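PDB 5ZVV: AimR transcriptional regulator from Bacillus phage phi3T, which activates transcription of the phage aimX locus as a homodimer and, on binding the arbitrium peptide, becomes an inactive monomer, so switching infection from lysis to lysogeny. Local coordinates for residues Q81-S86 against T93-I98; I88-T93 against V223-F228; M195-I200 against R211-R216. All coordinates share one frame; numbering follows the deposited sequence.

How the interactions relate
From the N terminus, interaction 1 comes first: residues 81-86 of helix 77-88 meet 93-98 of helix 92-103 and close a short hairpin. Interaction 2 starts inside that hairpin, at the turn 88-93, and reaches across some 130 residues to the start of helix 224-237; the two contacts therefore cross along the chain and share Thr93. They also touch in space, Tyr85 packing on both Trp91 and Val223. Interaction 3, between helices 184-203 and 207-220, is a second hairpin nested within the loop closed by interaction 2. Interactions 2 and 3 touch where Met195 packs on Ile226, tying helix 184-203 to helix 224-237, whereas interactions 1 and 3 stay about 10 Å apart at their nearest atoms.

Interaction 1 of 3, residues Q81-S86 against T93-I98; sequences QSVEYS and TLTDKI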
# COMPACT_ATOMS: atom_id res chain seq x y z
N GLN A 81 -20.71 22.15 -10.57
CA GLN A 81 -19.54 23.02 -10.50
C GLN A 81 -19.42 23.65 -9.12
O GLN A 81 -18.32 23.74 -8.57
CB GLN A 81 -19.64 24.11 -11.58
CG GLN A 81 -19.57 23.59 -13.00
CD GLN A 81 -19.72 24.69 -14.03
OE1 GLN A 81 -20.53 25.60 -13.88
NE2 GLN A 81 -18.92 24.61 -15.09
N SER A 82 -20.55 24.07 -8.54
CA SER A 82 -20.51 24.72 -7.24
C SER A 82 -20.02 23.77 -6.15
O SER A 82 -19.29 24.17 -5.25
CB SER A 82 -21.88 25.28 -6.88
OG SER A 82 -22.70 24.30 -6.26
N VAL A 83 -20.41 22.49 -6.23
CA VAL A 83 -19.94 21.56 -5.20
C VAL A 83 -18.44 21.33 -5.34
O VAL A 83 -17.73 21.21 -4.33
CB VAL A 83 -20.74 20.24 -5.23
CG1 VAL A 83 -20.19 19.24 -6.24
CG2 VAL A 83 -20.75 19.61 -3.84
N GLU A 84 -17.93 21.29 -6.58
CA GLU A 84 -16.49 21.11 -6.74
C GLU A 84 -15.71 22.33 -6.25
O GLU A 84 -14.70 22.19 -5.55
CB GLU A 84 -16.14 20.80 -8.20
CG GLU A 84 -14.66 20.98 -8.55
CD GLU A 84 -13.72 20.12 -7.71
OE1 GLU A 84 -14.18 19.18 -7.02
OE2 GLU A 84 -12.49 20.37 -7.75
N TYR A 85 -16.16 23.53 -6.62
CA TYR A 85 -15.48 24.74 -6.16
C TYR A 85 -15.55 24.86 -4.64
O TYR A 85 -14.57 25.24 -3.99
CB TYR A 85 -16.09 25.97 -6.82
CG TYR A 85 -15.25 27.22 -6.68
CD1 TYR A 85 -14.07 27.36 -7.39
CD2 TYR A 85 -15.65 28.26 -5.86
CE1 TYR A 85 -13.30 28.51 -7.28
CE2 TYR A 85 -14.89 29.41 -5.73
CZ TYR A 85 -13.71 29.52 -6.44
OH TYR A 85 -12.95 30.66 -6.32
N SER A 86 -16.70 24.52 -4.05
CA SER A 86 -16.83 24.59 -2.60
C SER A 86 -15.88 23.61 -1.92
O SER A 86 -15.21 23.96 -0.94
CB SER A 86 -18.28 24.32 -2.18
OG SER A 86 -18.45 24.50 -0.79
N THR A 93 -18.96 23.41 5.37
CA THR A 93 -20.38 23.63 5.67
C THR A 93 -21.18 23.81 4.39
O THR A 93 -22.17 23.10 4.14
CB THR A 93 -20.52 24.85 6.59
OG1 THR A 93 -19.70 24.67 7.76
CG2 THR A 93 -21.97 25.03 7.02
N LEU A 94 -20.75 24.77 3.57
CA LEU A 94 -21.37 24.98 2.26
C LEU A 94 -21.34 23.70 1.43
O LEU A 94 -22.33 23.34 0.80
CB LEU A 94 -20.67 26.12 1.53
CG LEU A 94 -21.17 26.48 0.14
CD1 LEU A 94 -22.62 26.93 0.19
CD2 LEU A 94 -20.30 27.56 -0.48
N THR A 95 -20.19 23.01 1.42
CA THR A 95 -20.06 21.80 0.62
C THR A 95 -21.11 20.77 1.00
O THR A 95 -21.73 20.15 0.13
CB THR A 95 -18.66 21.20 0.78
OG1 THR A 95 -17.67 22.13 0.31
CG2 THR A 95 -18.53 19.90 0.00
N ASP A 96 -21.35 20.58 2.30
CA ASP A 96 -22.31 19.57 2.73
C ASP A 96 -23.74 20.00 2.42
O ASP A 96 -24.57 19.17 2.04
CB ASP A 96 -22.13 19.28 4.22
CG ASP A 96 -20.80 18.62 4.53
OD1 ASP A 96 -20.24 17.97 3.62
OD2 ASP A 96 -20.32 18.74 5.68
N LYS A 97 -24.04 21.29 2.57
CA LYS A 97 -25.36 21.78 2.16
C LYS A 97 -25.60 21.51 0.67
O LYS A 97 -26.66 21.00 0.28
CB LYS A 97 -25.49 23.26 2.48
CG LYS A 97 -25.51 23.57 3.97
CD LYS A 97 -25.56 25.06 4.23
CE LYS A 97 -25.45 25.35 5.72
NZ LYS A 97 -25.40 26.82 6.01
N ILE A 98 -24.62 21.84 -0.17
CA ILE A 98 -24.76 21.62 -1.61
C ILE A 98 -24.88 20.13 -1.91
O ILE A 98 -25.63 19.73 -2.81
CB ILE A 98 -23.58 22.25 -2.37
CG1 ILE A 98 -23.54 23.76 -2.13
CG2 ILE A 98 -23.68 21.96 -3.86
CD1 ILE A 98 -22.40 24.46 -2.84
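Helices 77-88 and 92-103 run antiparallel; the axes of segments 81-86 and 93-98 lie 155° apart in direction and pass 8.9 Å from each other. The backbones are nearest close to the turn, where Ser86 CA lies 5.3 Å from Thr95 CA, and there the contact is polar. Ser86 holds OG anti to its backbone N (chi1 -175°), which aims the hydroxyl across the gap. It gives its proton to Thr95 OG1, with Ser86 OG and Thr95 OG1 2.7 Å apart. Thr95 turns OG1 beside its own backbone N, a position from which the same oxygen is also hydrogen-bonded to Trp91 O one turn back. Leu94 flanks the serine oxygen, Leu94 CG at 3.5 Å from Ser86 OG, with CB and CD2 close by.

One turn further from the loop the contact becomes apolar. Ile98 points at the facing helix, its CG1 beside the backbone N and the chain extended to CD1. The Ile98 and Val83 side chains cross obliquely, Ile98 CG2 lying 3.7 Å from Val83 CB. Val83 has CG1 in the crowded position between N and the carbonyl carbon and CG2 anti to N, which puts CG2 beside Ile98. CG2 and CD1 of Ile98 both come up to Ser82 OG from the facing helix, Ile98 CD1 3.4 Å from Ser82 OG. That hydroxyl, also in the crowded position (chi1 86°), is hydrogen-bonded back to Ala79 O in its own helix, so a satisfied oxygen can face a hydrocarbon. Phe69 of helix 61-69 touches Ser82, Leu94 and Ile98, while Trp113 and Tyr117 of helix 108-124 pack on Val83. An antiparallel helical hairpin of this kind is consistent with the TPR clan, whose members stack such hairpins into alpha-solenoids.

Interaction 2 of 3, residues I88-T93 against V223-F228; sequences INQWDT and VNRICF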
# COMPACT_ATOMS: atom_id res chain seq x y z
N ILE A 88 -13.08 22.13 -3.11
CA ILE A 88 -11.65 22.39 -3.31
C ILE A 88 -11.19 23.55 -2.43
O ILE A 88 -10.02 23.60 -2.03
CB ILE A 88 -11.33 22.63 -4.80
CG1 ILE A 88 -9.84 22.42 -5.05
CG2 ILE A 88 -11.75 24.03 -5.23
CD1 ILE A 88 -9.44 22.56 -6.51
N ASN A 89 -12.08 24.48 -2.11
CA ASN A 89 -11.77 25.55 -1.17
C ASN A 89 -11.89 25.12 0.28
O ASN A 89 -11.54 25.91 1.17
CB ASN A 89 -12.70 26.75 -1.42
CG ASN A 89 -12.27 27.60 -2.59
OD1 ASN A 89 -11.33 28.39 -2.50
ND2 ASN A 89 -12.97 27.46 -3.71
N GLN A 90 -12.36 23.90 0.54
CA GLN A 90 -12.58 23.38 1.90
C GLN A 90 -13.63 24.20 2.65
O GLN A 90 -13.51 24.44 3.85
CB GLN A 90 -11.27 23.31 2.69
CG GLN A 90 -10.30 22.25 2.17
CD GLN A 90 -8.97 22.27 2.89
OE1 GLN A 90 -8.74 23.09 3.78
NE2 GLN A 90 -8.08 21.36 2.51
N TRP A 91 -14.66 24.64 1.93
CA TRP A 91 -15.82 25.28 2.54
C TRP A 91 -16.81 24.18 2.95
O TRP A 91 -17.86 23.98 2.34
CB TRP A 91 -16.45 26.28 1.58
CG TRP A 91 -15.52 27.37 1.14
CD1 TRP A 91 -14.36 27.75 1.75
CD2 TRP A 91 -15.67 28.22 -0.00
NE1 TRP A 91 -13.78 28.79 1.05
CE2 TRP A 91 -14.57 29.10 -0.02
CE3 TRP A 91 -16.64 28.33 -1.01
CZ2 TRP A 91 -14.40 30.07 -1.01
CZ3 TRP A 91 -16.47 29.29 -1.99
CH2 TRP A 91 -15.36 30.15 -1.99
N ASP A 92 -16.44 23.48 4.03
CA ASP A 92 -17.08 22.21 4.37
C ASP A 92 -18.57 22.36 4.64
O ASP A 92 -19.37 21.52 4.22
CB ASP A 92 -16.39 21.58 5.58
CG ASP A 92 -14.97 21.15 5.28
OD1 ASP A 92 -14.67 20.86 4.11
OD2 ASP A 92 -14.15 21.09 6.23
N THR A 93 -18.96 23.41 5.37
CA THR A 93 -20.38 23.63 5.67
C THR A 93 -21.18 23.81 4.39
O THR A 93 -22.17 23.10 4.14
CB THR A 93 -20.52 24.85 6.59
OG1 THR A 93 -19.70 24.67 7.76
CG2 THR A 93 -21.97 25.03 7.02
N VAL A 223 -7.37 29.16 -6.81
CA VAL A 223 -7.95 28.78 -5.53
C VAL A 223 -6.91 29.01 -4.44
O VAL A 223 -5.75 28.60 -4.57
CB VAL A 223 -8.43 27.33 -5.56
CG1 VAL A 223 -8.85 26.86 -4.17
CG2 VAL A 223 -9.59 27.18 -6.54
N ASN A 224 -7.33 29.67 -3.35
CA ASN A 224 -6.39 30.05 -2.30
C ASN A 224 -5.74 28.83 -1.66
O ASN A 224 -4.54 28.83 -1.39
CB ASN A 224 -7.08 30.91 -1.25
CG ASN A 224 -7.37 32.32 -1.73
OD1 ASN A 224 -8.47 32.84 -1.54
ND2 ASN A 224 -6.38 32.93 -2.37
N ARG A 225 -6.53 27.77 -1.41
CA ARG A 225 -5.98 26.58 -0.78
C ARG A 225 -4.90 25.94 -1.65
O ARG A 225 -3.80 25.61 -1.17
CB ARG A 225 -7.10 25.58 -0.48
CG ARG A 225 -6.67 24.31 0.24
CD ARG A 225 -6.25 23.20 -0.73
NE ARG A 225 -7.40 22.54 -1.33
CZ ARG A 225 -7.77 21.29 -1.06
NH1 ARG A 225 -8.84 20.77 -1.64
NH2 ARG A 225 -7.05 20.57 -0.21
N ILE A 226 -5.20 25.77 -2.94
CA ILE A 226 -4.25 25.14 -3.86
C ILE A 226 -2.94 25.92 -3.89
O ILE A 226 -1.86 25.34 -3.72
CB ILE A 226 -4.86 25.03 -5.27
CG1 ILE A 226 -6.04 24.06 -5.27
CG2 ILE A 226 -3.80 24.62 -6.29
CD1 ILE A 226 -5.66 22.62 -4.95
N CYS A 227 -3.01 27.23 -4.09
CA CYS A 227 -1.79 28.03 -4.21
C CYS A 227 -1.04 28.07 -2.89
O CYS A 227 0.20 28.04 -2.88
CB CYS A 227 -2.13 29.44 -4.69
SG CYS A 227 -2.81 29.50 -6.36
N PHE A 228 -1.76 28.15 -1.77
CA PHE A 228 -1.12 28.14 -0.46
C PHE A 228 -0.30 26.87 -0.27
O PHE A 228 0.90 26.93 0.05
CB PHE A 228 -2.16 28.28 0.65
CG PHE A 228 -1.61 28.03 2.03
CD1 PHE A 228 -0.87 29.01 2.68
CD2 PHE A 228 -1.81 26.81 2.66
CE1 PHE A 228 -0.35 28.77 3.94
CE2 PHE A 228 -1.29 26.58 3.92
CZ PHE A 228 -0.56 27.56 4.55
O HOH W 1 -10.34 30.58 -3.57
O HOH W 2 -9.26 28.49 -0.73
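Asn89 OD1 is held by two waters, both donating to it: Asn89 OD1 lies 2.6 Å from water 1 and 2.7 Å from water 2. The waters in turn accept from Asn224 N and Arg225 N, while Asn89 ND2 is bonded to Tyr85 O. Ile88 O, near the C-terminal end of helix 77-88, takes two N-H groups of one guanidinium. Arg225 NE lies 2.9 Å from Ile88 O, in the carbonyl plane, but the bond is bent, 132° at the hydrogen, and the oxygen is tilted out of the guanidinium plane; Arg225 NH1 adds a weak bond of 3.1 Å to Ile88 O. Bends at chi2 and chi3 fold the arginine back so that this edge meets the carbonyl. Over one guanidinium face lies Gln90, with Gln90 NE2 3.0 Å from Arg225 NH2; both are donors, so no bond joins them, and the two planes are 59° apart. Gln90 has positive phi and ends the helix in a Schellman motif.

On the apolar side, Ile88 CG2 lies 4.0 Å from Val223 CG2, and Ile88 crosses Ile226 at about a right angle. Guanidinium meets carbonyl directly and helix-start N-H groups meet Asn89 OD1 through water, which would be expected to favour this long-range join, though the Gln90-Arg225 donor pair runs against it.

Interaction 3 of 3, residues M195-I200 against R211-R216; sequences MLEANI and RQHSNR
The imidazole of His213 lies flat against the side chain of Glu197, and this pairing organises the meeting of helices 184-203 and 207-220. Glu197 CB sits 3.8 Å from the centroid of the His213 ring and only 3° off the ring normal, a CH-pi contact centred on the face. CB of each residue points toward the facing helix, and each carries CG beside the backbone N and anti to the carbonyl carbon; for His213 this lays the ring against Glu197 CB. Beyond CG the glutamate is extended, and its carboxylate is inclined 54° to the imidazole plane. Glu197 OE1 comes to 3.3 Å from His213 CE1, a carbon, and no hydrogen bond links the two side chains. The other carboxylate oxygen, OE2, is bonded to a glycerol that probably came from the crystallisation liquor.

At Ala198, whose side chain is a single methyl, the helices come close: the segment axes pass 7.9 Å apart, and Ala198 CA and His213 CA are separated by 4.9 Å. The alanine methyl touches both His213 and Ser214, Ala198 CB being 3.5 Å from His213 CB and 3.6 Å from Ser214 OG. Ser214 keeps OG beside its backbone N, where it is hydrogen-bonded to Ala210 O in its own helix. At the far flank the selenium of Met195, present as selenomethionine, curls in to 4.4 Å from Ser214 CA, and Thr233 of helix 224-237 touches both residues. Close van der Waals and CH-pi contact therefore joins this antiparallel pair without a hydrogen bond between the segments, and the nearby carboxylate would tend to favour a protonated His213.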
# COMPACT_ATOMS: atom_id res chain seq x y z
N MSE A 195 -1.40 18.97 -6.96
CA MSE A 195 -0.95 19.09 -5.58
C MSE A 195 -0.64 17.73 -4.96
O MSE A 195 0.39 17.57 -4.28
CB MSE A 195 -1.99 19.84 -4.73
CG MSE A 195 -1.89 21.34 -4.91
SE MSE A 195 -0.02 21.91 -5.07
CE MSE A 195 0.61 21.38 -3.29
N LEU A 196 -1.52 16.76 -5.21
CA LEU A 196 -1.30 15.42 -4.66
C LEU A 196 0.03 14.85 -5.13
O LEU A 196 0.83 14.35 -4.33
CB LEU A 196 -2.47 14.51 -5.04
CG LEU A 196 -3.74 14.82 -4.24
CD1 LEU A 196 -4.94 14.06 -4.78
CD2 LEU A 196 -3.52 14.50 -2.77
N GLU A 197 0.29 14.92 -6.44
CA GLU A 197 1.56 14.41 -6.96
C GLU A 197 2.74 15.24 -6.49
O GLU A 197 3.85 14.71 -6.36
CB GLU A 197 1.51 14.36 -8.49
CG GLU A 197 0.57 13.29 -9.02
CD GLU A 197 0.45 13.33 -10.52
OE1 GLU A 197 0.64 14.42 -11.11
OE2 GLU A 197 0.15 12.27 -11.12
N ALA A 198 2.53 16.54 -6.24
CA ALA A 198 3.61 17.36 -5.70
C ALA A 198 4.04 16.85 -4.32
O ALA A 198 5.24 16.73 -4.05
CB ALA A 198 3.17 18.82 -5.61
N ASN A 199 3.07 16.55 -3.45
CA ASN A 199 3.43 16.03 -2.14
C ASN A 199 4.02 14.62 -2.24
O ASN A 199 4.94 14.27 -1.48
CB ASN A 199 2.22 16.05 -1.21
CG ASN A 199 1.83 17.46 -0.81
OD1 ASN A 199 2.67 18.36 -0.72
ND2 ASN A 199 0.54 17.67 -0.57
N ILE A 200 3.51 13.80 -3.17
CA ILE A 200 4.12 12.50 -3.42
C ILE A 200 5.60 12.67 -3.77
O ILE A 200 6.47 11.98 -3.22
CB ILE A 200 3.37 11.75 -4.54
CG1 ILE A 200 1.97 11.34 -4.08
CG2 ILE A 200 4.17 10.53 -4.98
CD1 ILE A 200 1.17 10.66 -5.16
N ARG A 211 8.54 20.56 -7.34
CA ARG A 211 8.45 21.95 -7.79
C ARG A 211 7.67 22.05 -9.09
O ARG A 211 6.90 22.99 -9.29
CB ARG A 211 9.85 22.55 -7.94
CG ARG A 211 10.63 22.62 -6.64
CD ARG A 211 12.07 23.04 -6.88
NE ARG A 211 12.90 22.81 -5.70
CZ ARG A 211 14.23 22.82 -5.70
NH1 ARG A 211 14.89 23.06 -6.82
NH2 ARG A 211 14.89 22.59 -4.57
N GLN A 212 7.87 21.09 -10.00
CA GLN A 212 7.13 21.09 -11.26
C GLN A 212 5.63 21.01 -11.01
O GLN A 212 4.86 21.82 -11.55
CB GLN A 212 7.58 19.91 -12.13
CG GLN A 212 8.90 20.10 -12.84
CD GLN A 212 9.30 18.87 -13.64
OE1 GLN A 212 9.05 17.73 -13.22
NE2 GLN A 212 9.91 19.09 -14.80
N HIS A 213 5.20 20.05 -10.20
CA HIS A 213 3.78 19.90 -9.93
C HIS A 213 3.22 21.11 -9.19
O HIS A 213 2.11 21.56 -9.49
CB HIS A 213 3.53 18.62 -9.12
CG HIS A 213 3.84 17.36 -9.88
ND1 HIS A 213 3.16 16.99 -11.02
CD2 HIS A 213 4.74 16.38 -9.65
CE1 HIS A 213 3.64 15.84 -11.47
NE2 HIS A 213 4.60 15.45 -10.65
N SER A 214 3.98 21.66 -8.24
CA SER A 214 3.51 22.82 -7.49
C SER A 214 3.33 24.02 -8.41
O SER A 214 2.29 24.70 -8.38
CB SER A 214 4.48 23.16 -6.36
OG SER A 214 4.62 22.09 -5.44
N ASN A 215 4.34 24.30 -9.24
CA ASN A 215 4.26 25.42 -10.16
C ASN A 215 3.11 25.24 -11.15
O ASN A 215 2.42 26.20 -11.50
CB ASN A 215 5.58 25.59 -10.90
CG ASN A 215 6.62 26.33 -10.07
OD1 ASN A 215 6.30 27.32 -9.41
ND2 ASN A 215 7.85 25.85 -10.11
N ARG A 216 2.89 24.00 -11.61
CA ARG A 216 1.79 23.77 -12.53
C ARG A 216 0.45 24.02 -11.84
O ARG A 216 -0.47 24.59 -12.44
CB ARG A 216 1.86 22.36 -13.10
CG ARG A 216 0.96 22.18 -14.30
CD ARG A 216 1.29 20.96 -15.13
NE ARG A 216 0.37 20.86 -16.25
CZ ARG A 216 -0.76 20.15 -16.24
NH1 ARG A 216 -1.54 20.13 -17.31
NH2 ARG A 216 -1.09 19.44 -15.17